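PDB 4WY9: putative MCP-type signal transduction protein from Campylobacter jejuni subsp. jejuni serotype O:2, which probably senses chemical signals in the periplasm as the tandem-PAS domain of the chemoreceptor Tlp1 and relays them for chemotaxis. Local coordinates for residues P222-N225 with L226-K229; N7-K10 with N11-I15; E33-A36 with L37-I41; T243-A246 with I247-K251. All coordinates share one frame; numbering follows the deposited sequence.

Four local contacts mark different parts of a tandem-PAS sensory domain. Interactions 2 and 3 both lie on the long helix 8-51, with centres about 39 Å apart: residues 7-15 start it beside helix 287-291 and Tyr266 of strand 264-274, whereas residues 33-41 run over strands 163-173 and 179-188 of the seven-stranded sheet. Interactions 1 and 4 belong to the part of the chain that builds the five-stranded sheet, one following strand 218-220 and the other preceding strand 253-258. Their nearest atoms are about 9 Å apart. Acetate, probably from the crystallisation liquor, lies about 4 Å from the side chain of Leu226, and acetate also lies about 5 Å from that of Tyr244.

Interaction 1. Residues P222-N225 with L226-K229; sequences PNKN and LVLK
Asn223 and Leu226 cross obliquely, the amide of one against the branched carbon of the other, with Asn223 CG 4.1 Å from Leu226 CG. The asparagine reaches this place because CG stands anti to its backbone N (chi1 -175°), and the same torsion lets Asn223 OD1 turn back to accept from Asn225 N at 3.0 Å. That bond closes an Asx turn, a task for which the short amide of asparagine is well suited. The carbonyl of Asn223 is used as well: Leu226 N donates to Asn223 O over 2.9 Å, a bond from residue i+3 to i that belongs to the short 3-10 segment here. One residue on, Val227 presents CG2 to the aliphatic CD of Lys224, 4.1 Å away, while its N-H bonds to Lys224 O. A type II turn from Leu226 to Lys229 then brings the second lysine back. Its chain is extended until a bend at chi4 (52°) aims Lys229 NZ at Asn225 O, 2.8 Å away and nearly in line with the C=O bond. A water donates to both Lys224 O and Val227 O, bridging the backbone on the two sides of Asn225 and Leu226. At this surface between strand 218-220 and helix 231-234, three successive carbonyls thus receive donors from Leu226, Val227 and Lys229 in turn, and the ammonium of Lys229 would probably polarise the peptide carbonyl of Asn225, adding an electrostatic pull to the turn.

Interaction 2. Residues N7-K10 with N11-I15; sequences NITK and NTEDI
Thr12 turns its hydroxyl back onto Ile8, four residues earlier, at the start of the long helix 8-51 of this tandem-PAS domain. Held beside its own backbone N (chi1 -59°), Thr12 OG1 donates to Ile8 O at 2.6 Å. The backbone N of Thr12 donates to the same oxygen from the opposite face of the carbonyl plane, so a single acceptor holds two donors. Threonine suits this buried position because its hydroxyl is satisfied within the helix while CG2 remains available for apolar neighbours; its side chain touches Val290 and Tyr204. Ile8 extends the apolar side onto Val290 and Phe291 of helix 287-291.

Thr9 has the same rotamer but a different use for it: its OG1 bonds to Tyr266 OH, while CG2, anti to the backbone N, lies alongside Glu13. The acid follows an extended course beyond CG and runs the same way as the threonine side chain. Lys10 is also extended, its chain crossing Asp14 at an angle, so that methylenes rather than the ammonium pass nearest the carboxylate. Lys10 NZ and Asp14 OD2 stay 5.3 Å apart, consistent with only a loose electrostatic attraction. On the neighbouring pair, Thr9 CG2 meets Glu13 OE2 at 3.5 Å.

Interaction 3. Residues E33-A36 with L37-I41; sequences EMIA and LNKSI
Lys39 lies alongside Ile35, one helical turn earlier, and the two side chains point the same way. From the start the lysine skirts a carbonyl: Lys39 CB is 3.5 Å from Ile35 O, and Lys39 CG, placed beside the backbone N by chi1 of -77°, comes to 3.4 Å from that same oxygen. Lys39 CD draws away to 4.0 Å from Ile35 O. Lys39 CE then meets the branch methyl of the isoleucine, with Ile35 CG2 4.1 Å away, and the bend at chi4 (-69°) brings Lys39 NZ close to Asn146. Lysine fits here because its methylenes can share an apolar flank while its charge lies past the end of the isoleucine.

The backbone here keeps the regular hydrogen bonding of the long helix 8-51, which lies over the antiparallel sheet of a PAS-like sensor module. Lys39 N donates to Ile35 O at 2.9 Å, and Asn38 N reaches Met34 O at the same length. Met34 and Asn38 both pack on Met185 of strand 179-188, and Ile35 on Val168 of strand 163-173. Ala36 suits the exposed side, where its small CB adds little bulk. Leu37 sets CG 3.6 Å from Glu33 O, and its side chain also touches Met185.

Interaction 4. Residues T243-A246 with I247-K251; sequences TYKA and ISEGK
Tyr244 O is gripped by two groups of Ser248, which approach from opposite faces of its carbonyl plane. In one of the two conformers of the serine, Ser248 OG, brought round beside its own backbone N by chi1 of -61°, donates to Tyr244 O at 2.8 Å, and Ser248 N donates to it at 2.9 Å. Serine suits an exposed place on a helix because its hydroxyl can be satisfied one turn back. The tyrosine ring is held at its far end, OH bonding to Asn235 O, and Ile247 CD1 lies at its edge, near the ring plane, 4.5 Å from Tyr244 CD1. Ile247 also packs on Ile269 of strand 264-274, a buried place that fits a branched apolar chain.

Lys245 and Glu249 run side by side, with Lys245 CD 3.9 Å from Glu249 OE2; Lys245 NZ and Glu249 OE2 remain 5.0 Å apart. Glu249 OE1 instead forms a long salt bridge with Lys251 NZ. The small CB of Ala246 touches Phe255 of strand 253-258, and Ala246 O accepts Lys251 N at 2.9 Å. With Gly250 at positive phi (69°), readily adopted without a side chain, and its N bonded to Ile247 O, the helix 241-249 closes in a Schellman motif before strand 253-258.

Interaction 1. Residues P222-N225 with L226-K229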
loop_
_atom_site.group_PDB
_atom_site.type_symbol
_atom_site.label_atom_id
_atom_site.label_comp_id
_atom_site.label_asym_id
_atom_site.label_seq_id
_atom_site.Cartn_x
_atom_site.Cartn_y
_atom_site.Cartn_z
ATOM N N PRO A 222 9.893 13.385 1.652
ATOM C CA PRO A 222 9.623 14.823 1.524
ATOM C C PRO A 222 9.868 15.357 0.122
ATOM O O PRO A 222 9.178 16.266 -0.327
ATOM C CB PRO A 222 10.583 15.433 2.553
ATOM C CG PRO A 222 10.782 14.387 3.560
ATOM C CD PRO A 222 10.725 13.090 2.843
ATOM N N ASN A 223 10.884 14.837 -0.530
ATOM C CA ASN A 223 11.165 15.191 -1.919
ATOM C C ASN A 223 10.307 14.306 -2.801
ATOM O O ASN A 223 10.589 13.129 -3.005
ATOM C CB ASN A 223 12.660 15.010 -2.201
ATOM C CG ASN A 223 13.043 15.488 -3.602
ATOM O OD1 ASN A 223 12.185 15.652 -4.458
ATOM N ND2 ASN A 223 14.302 15.714 -3.811
ATOM N N LYS A 224 9.246 14.889 -3.367
ATOM C CA LYS A 224 8.292 14.108 -4.134
ATOM C C LYS A 224 8.956 13.433 -5.309
ATOM O O LYS A 224 8.478 12.385 -5.762
ATOM C CB LYS A 224 7.175 15.041 -4.641
ATOM C CG LYS A 224 5.774 14.669 -4.232
ATOM C CD LYS A 224 5.419 13.268 -4.676
ATOM C CE LYS A 224 3.920 12.971 -4.471
ATOM N NZ LYS A 224 3.043 13.908 -5.216
ATOM N N ASN A 225 10.040 14.003 -5.831
ATOM C CA ASN A 225 10.779 13.406 -6.925
ATOM C C ASN A 225 11.426 12.080 -6.619
ATOM O O ASN A 225 11.805 11.341 -7.533
ATOM C CB ASN A 225 11.871 14.375 -7.424
ATOM C CG ASN A 225 11.324 15.563 -8.227
ATOM O OD1 ASN A 225 10.105 15.796 -8.383
ATOM N ND2 ASN A 225 12.249 16.309 -8.789
ATOM N N LEU A 226 11.574 11.750 -5.336
ATOM C CA LEU A 226 12.206 10.519 -4.944
ATOM C C LEU A 226 11.191 9.381 -4.737
ATOM O O LEU A 226 11.558 8.217 -4.606
ATOM C CB LEU A 226 13.020 10.729 -3.680
ATOM C CG LEU A 226 14.280 11.587 -3.860
ATOM C CD1 LEU A 226 15.100 11.657 -2.582
ATOM C CD2 LEU A 226 15.097 11.185 -5.038
ATOM N N VAL A 227 9.920 9.725 -4.672
ATOM C CA VAL A 227 8.901 8.700 -4.465
ATOM C C VAL A 227 8.938 7.701 -5.624
ATOM O O VAL A 227 9.113 8.080 -6.778
ATOM C CB VAL A 227 7.510 9.315 -4.271
ATOM C CG1 VAL A 227 6.399 8.259 -4.252
ATOM C CG2 VAL A 227 7.488 10.140 -2.982
ATOM N N LEU A 228 8.821 6.419 -5.262
ATOM C CA LEU A 228 8.913 5.237 -6.134
ATOM C C LEU A 228 10.320 4.806 -6.472
ATOM O O LEU A 228 10.533 3.707 -6.979
ATOM C CB LEU A 228 8.074 5.400 -7.416
ATOM C CG LEU A 228 6.621 5.836 -7.289
ATOM C CD1 LEU A 228 5.944 5.773 -8.647
ATOM C CD2 LEU A 228 5.877 4.978 -6.253
ATOM N N LYS A 229 11.312 5.658 -6.196
ATOM C CA LYS A 229 12.683 5.287 -6.443
ATOM C C LYS A 229 13.229 4.420 -5.331
ATOM O O LYS A 229 12.679 4.388 -4.221
ATOM C CB LYS A 229 13.552 6.536 -6.685
ATOM C CG LYS A 229 13.066 7.345 -7.896
ATOM C CD LYS A 229 13.944 8.546 -8.195
ATOM C CE LYS A 229 13.553 9.202 -9.536
ATOM N NZ LYS A 229 12.103 9.510 -9.613
HETATM O O HOH W 1 8.125 10.352 -7.877
#

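Interaction 2. Residues N7-K10 with N11-I15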
loop_
_atom_site.group_PDB
_atom_site.type_symbol
_atom_site.label_atom_id
_atom_site.label_comp_id
_atom_site.label_asym_id
_atom_site.label_seq_id
_atom_site.Cartn_x
_atom_site.Cartn_y
_atom_site.Cartn_z
ATOM N N ASN A 7 24.220 13.466 26.526
ATOM C CA ASN A 7 22.998 14.229 26.538
ATOM C C ASN A 7 22.247 14.295 25.203
ATOM O O ASN A 7 21.388 13.478 24.951
ATOM C CB ASN A 7 23.231 15.635 27.003
ATOM C CG ASN A 7 21.948 16.311 27.307
ATOM O OD1 ASN A 7 21.610 17.315 26.727
ATOM N ND2 ASN A 7 21.238 15.798 28.293
ATOM N N ILE A 8 22.601 15.245 24.348
ATOM C CA ILE A 8 21.846 15.512 23.122
ATOM C C ILE A 8 21.902 14.328 22.159
ATOM O O ILE A 8 20.885 13.974 21.561
ATOM C CB ILE A 8 22.343 16.801 22.423
ATOM C CG1 ILE A 8 21.790 18.040 23.123
ATOM C CG2 ILE A 8 21.905 16.853 20.983
ATOM C CD1 ILE A 8 22.344 19.377 22.603
ATOM N N THR A 9 23.066 13.722 21.960
ATOM C CA THR A 9 23.172 12.583 21.052
ATOM C C THR A 9 22.274 11.432 21.500
ATOM O O THR A 9 21.438 10.915 20.732
ATOM C CB THR A 9 24.605 12.099 20.890
ATOM O OG1 THR A 9 25.389 13.104 20.245
ATOM C CG2 THR A 9 24.672 10.800 20.092
ATOM N N LYS A 10 22.419 11.022 22.742
ATOM C CA LYS A 10 21.638 9.906 23.282
ATOM C C LYS A 10 20.153 10.227 23.237
ATOM O O LYS A 10 19.320 9.400 22.851
ATOM C CB LYS A 10 22.050 9.599 24.720
ATOM C CG LYS A 10 21.153 8.598 25.413
ATOM C CD LYS A 10 21.401 8.560 26.913
ATOM C CE LYS A 10 20.531 7.514 27.562
ATOM N NZ LYS A 10 20.757 7.479 29.054
ATOM N N ASN A 11 19.800 11.437 23.654
ATOM C CA ASN A 11 18.397 11.803 23.675
ATOM C C ASN A 11 17.809 11.854 22.260
ATOM O O ASN A 11 16.672 11.409 22.036
ATOM C CB ASN A 11 18.214 13.123 24.403
ATOM C CG ASN A 11 16.790 13.367 24.810
ATOM O OD1 ASN A 11 16.079 12.414 25.274
ATOM N ND2 ASN A 11 16.332 14.588 24.638
ATOM N N THR A 12 18.595 12.333 21.306
ATOM C CA THR A 12 18.143 12.432 19.930
ATOM C C THR A 12 17.895 11.038 19.376
ATOM O O THR A 12 16.901 10.783 18.687
ATOM C CB THR A 12 19.117 13.187 19.020
ATOM O OG1 THR A 12 19.319 14.513 19.510
ATOM C CG2 THR A 12 18.617 13.273 17.595
ATOM N N GLU A 13 18.817 10.126 19.634
ATOM C CA GLU A 13 18.652 8.739 19.207
ATOM C C GLU A 13 17.352 8.157 19.782
ATOM O O GLU A 13 16.590 7.502 19.070
ATOM C CB GLU A 13 19.858 7.919 19.609
ATOM C CG GLU A 13 21.141 8.321 18.873
ATOM C CD GLU A 13 22.430 7.735 19.477
ATOM O OE1 GLU A 13 22.410 7.303 20.650
ATOM O OE2 GLU A 13 23.488 7.745 18.792
ATOM N N ASP A 14 17.101 8.405 21.062
ATOM C CA ASP A 14 15.918 7.848 21.693
ATOM C C ASP A 14 14.663 8.488 21.127
ATOM O O ASP A 14 13.636 7.827 20.937
ATOM C CB ASP A 14 15.964 8.039 23.212
ATOM C CG ASP A 14 17.008 7.185 23.890
ATOM O OD1 ASP A 14 17.467 6.201 23.313
ATOM O OD2 ASP A 14 17.355 7.510 25.055
ATOM N N ILE A 15 14.713 9.776 20.889
ATOM C CA ILE A 15 13.577 10.500 20.306
ATOM C C ILE A 15 13.274 9.955 18.920
ATOM O O ILE A 15 12.100 9.682 18.585
ATOM C CB ILE A 15 13.840 12.014 20.264
ATOM C CG1 ILE A 15 13.818 12.588 21.669
ATOM C CG2 ILE A 15 12.847 12.746 19.377
ATOM C CD1 ILE A 15 14.473 13.957 21.810
#

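Interaction 3. Residues E33-A36 with L37-I41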
loop_
_atom_site.group_PDB
_atom_site.type_symbol
_atom_site.label_atom_id
_atom_site.label_comp_id
_atom_site.label_asym_id
_atom_site.label_seq_id
_atom_site.Cartn_x
_atom_site.Cartn_y
_atom_site.Cartn_z
ATOM N N GLU A 33 -6.186 -2.898 8.926
ATOM C CA GLU A 33 -7.606 -2.638 8.725
ATOM C C GLU A 33 -7.998 -2.949 7.300
ATOM O O GLU A 33 -9.037 -3.589 7.068
ATOM C CB GLU A 33 -7.956 -1.205 9.096
ATOM C CG GLU A 33 -7.906 -0.946 10.574
ATOM C CD GLU A 33 -8.277 0.477 10.927
ATOM O OE1 GLU A 33 -9.057 1.092 10.182
ATOM O OE2 GLU A 33 -7.816 0.985 11.967
ATOM N N MET A 34 -7.219 -2.489 6.328
ATOM C CA MET A 34 -7.539 -2.764 4.930
ATOM C C MET A 34 -7.553 -4.232 4.655
ATOM O O MET A 34 -8.490 -4.750 4.016
ATOM C CB MET A 34 -6.527 -2.110 4.033
ATOM C CG MET A 34 -6.586 -0.638 4.024
ATOM S SD MET A 34 -5.345 0.013 2.917
ATOM C CE MET A 34 -5.816 -0.809 1.402
ATOM N N ILE A 35 -6.547 -4.940 5.147
ATOM C CA ILE A 35 -6.425 -6.366 4.901
ATOM C C ILE A 35 -7.578 -7.145 5.527
ATOM O O ILE A 35 -8.106 -8.092 4.924
ATOM C CB ILE A 35 -5.070 -6.877 5.404
ATOM C CG1 ILE A 35 -3.968 -6.333 4.503
ATOM C CG2 ILE A 35 -5.016 -8.369 5.441
ATOM C CD1 ILE A 35 -2.609 -6.381 5.092
ATOM N N ALA A 36 -8.002 -6.756 6.725
ATOM C CA ALA A 36 -9.121 -7.438 7.355
ATOM C C ALA A 36 -10.396 -7.289 6.516
ATOM O O ALA A 36 -11.189 -8.229 6.395
ATOM C CB ALA A 36 -9.329 -6.942 8.761
ATOM N N LEU A 37 -10.605 -6.106 5.940
ATOM C CA LEU A 37 -11.784 -5.914 5.102
ATOM C C LEU A 37 -11.652 -6.784 3.844
ATOM O O LEU A 37 -12.601 -7.400 3.387
ATOM C CB LEU A 37 -12.003 -4.449 4.748
ATOM C CG LEU A 37 -12.390 -3.506 5.866
ATOM C CD1 LEU A 37 -12.728 -2.161 5.272
ATOM C CD2 LEU A 37 -13.554 -4.056 6.632
ATOM N N ASN A 38 -10.473 -6.780 3.223
ATOM C CA ASN A 38 -10.293 -7.546 1.992
ATOM C C ASN A 38 -10.543 -9.004 2.255
ATOM O O ASN A 38 -11.125 -9.703 1.426
ATOM C CB ASN A 38 -8.889 -7.320 1.459
ATOM C CG ASN A 38 -8.738 -7.484 -0.026
ATOM O OD1 ASN A 38 -9.639 -7.747 -0.742
ATOM N ND2 ASN A 38 -7.524 -7.351 -0.440
ATOM N N LYS A 39 -10.044 -9.514 3.378
ATOM C CA LYS A 39 -10.251 -10.921 3.736
ATOM C C LYS A 39 -11.716 -11.231 3.936
ATOM O O LYS A 39 -12.195 -12.294 3.550
ATOM C CB LYS A 39 -9.470 -11.305 5.006
ATOM C CG LYS A 39 -7.991 -11.521 4.794
ATOM C CD LYS A 39 -7.319 -11.853 6.130
ATOM C CE LYS A 39 -5.931 -12.360 5.915
ATOM N NZ LYS A 39 -5.869 -13.725 5.277
ATOM N N SER A 40 -12.436 -10.293 4.529
ATOM C CA SER A 40 -13.873 -10.497 4.773
ATOM C C SER A 40 -14.570 -10.683 3.427
ATOM O O SER A 40 -15.319 -11.661 3.229
ATOM C CB SER A 40 -14.469 -9.309 5.544
ATOM O OG SER A 40 -15.864 -9.476 5.734
ATOM N N ILE A 41 -14.342 -9.777 2.499
ATOM C CA ILE A 41 -15.058 -9.798 1.226
ATOM C C ILE A 41 -14.600 -10.993 0.385
ATOM O O ILE A 41 -15.406 -11.646 -0.269
ATOM C CB ILE A 41 -14.961 -8.478 0.451
ATOM C CG1 ILE A 41 -15.685 -8.579 -0.880
ATOM C CG2 ILE A 41 -13.575 -8.077 0.246
ATOM C CD1 ILE A 41 -16.165 -7.266 -1.402
#

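Interaction 4. Residues T243-A246 with I247-K251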
loop_
_atom_site.group_PDB
_atom_site.type_symbol
_atom_site.label_atom_id
_atom_site.label_comp_id
_atom_site.label_asym_id
_atom_site.label_seq_id
_atom_site.Cartn_x
_atom_site.Cartn_y
_atom_site.Cartn_z
ATOM N N THR A 243 22.487 1.744 7.511
ATOM C CA THR A 243 21.036 1.933 7.615
ATOM C C THR A 243 20.329 1.028 6.622
ATOM O O THR A 243 19.298 0.407 6.953
ATOM C CB THR A 243 20.671 3.404 7.416
ATOM O OG1 THR A 243 21.303 4.180 8.447
ATOM C CG2 THR A 243 19.201 3.622 7.439
ATOM N N TYR A 244 20.845 0.952 5.391
ATOM C CA TYR A 244 20.216 0.109 4.382
ATOM C C TYR A 244 20.225 -1.362 4.767
ATOM O O TYR A 244 19.298 -2.113 4.433
ATOM C CB TYR A 244 20.903 0.275 3.020
ATOM C CG TYR A 244 20.874 1.651 2.463
ATOM C CD1 TYR A 244 19.943 2.587 2.905
ATOM C CD2 TYR A 244 21.784 2.054 1.492
ATOM C CE1 TYR A 244 19.905 3.844 2.394
ATOM C CE2 TYR A 244 21.758 3.305 0.976
ATOM C CZ TYR A 244 20.831 4.214 1.438
ATOM O OH TYR A 244 20.806 5.482 0.946
ATOM N N LYS A 245 21.289 -1.795 5.435
ATOM C CA LYS A 245 21.360 -3.176 5.883
ATOM C C LYS A 245 20.233 -3.479 6.882
ATOM O O LYS A 245 19.601 -4.530 6.802
ATOM C CB LYS A 245 22.724 -3.489 6.520
ATOM C CG LYS A 245 23.725 -4.074 5.575
ATOM C CD LYS A 245 24.550 -5.164 6.221
ATOM C CE LYS A 245 25.385 -4.625 7.367
ATOM N NZ LYS A 245 26.415 -5.624 7.799
ATOM N N ALA A 246 19.982 -2.555 7.799
ATOM C CA ALA A 246 18.894 -2.728 8.757
ATOM C C ALA A 246 17.547 -2.840 8.077
ATOM O O ALA A 246 16.712 -3.673 8.432
ATOM C CB ALA A 246 18.876 -1.568 9.775
ATOM N N ILE A 247 17.332 -1.979 7.078
ATOM C CA ILE A 247 16.095 -2.029 6.312
ATOM C C ILE A 247 15.962 -3.349 5.609
ATOM O O ILE A 247 14.914 -3.982 5.671
ATOM C CB ILE A 247 16.008 -0.855 5.316
ATOM C CG1 ILE A 247 15.903 0.475 6.048
ATOM C CG2 ILE A 247 14.837 -1.031 4.376
ATOM C CD1 ILE A 247 16.191 1.707 5.189
ATOM N N SER A 248 17.037 -3.780 4.938
ATOM C CA SER A 248 17.002 -5.004 4.141
ATOM C C SER A 248 16.692 -6.219 5.008
ATOM O O SER A 248 16.044 -7.181 4.564
ATOM C CB SER A 248 18.349 -5.184 3.407
ATOM O OG SER A 248 18.597 -4.101 2.520
ATOM N N GLU A 249 17.146 -6.172 6.250
ATOM C CA GLU A 249 16.986 -7.263 7.186
ATOM C C GLU A 249 15.747 -7.170 8.066
ATOM O O GLU A 249 15.470 -8.075 8.859
ATOM C CB GLU A 249 18.236 -7.354 8.040
ATOM C CG GLU A 249 19.479 -7.724 7.247
ATOM C CD GLU A 249 20.762 -7.530 8.025
ATOM O OE1 GLU A 249 20.711 -7.118 9.181
ATOM O OE2 GLU A 249 21.842 -7.732 7.446
ATOM N N GLY A 250 14.975 -6.103 7.903
ATOM C CA GLY A 250 13.765 -5.952 8.670
ATOM C C GLY A 250 14.001 -5.689 10.143
ATOM O O GLY A 250 13.221 -6.114 10.995
ATOM N N LYS A 251 15.088 -4.985 10.461
ATOM C CA LYS A 251 15.455 -4.701 11.824
ATOM C C LYS A 251 15.163 -3.290 12.248
ATOM O O LYS A 251 14.880 -2.428 11.420
ATOM C CB LYS A 251 16.888 -5.059 12.051
ATOM C CG LYS A 251 17.145 -6.564 11.901
ATOM C CD LYS A 251 18.607 -6.834 11.963
ATOM C CE LYS A 251 18.939 -8.328 12.106
ATOM N NZ LYS A 251 20.304 -8.374 12.681
#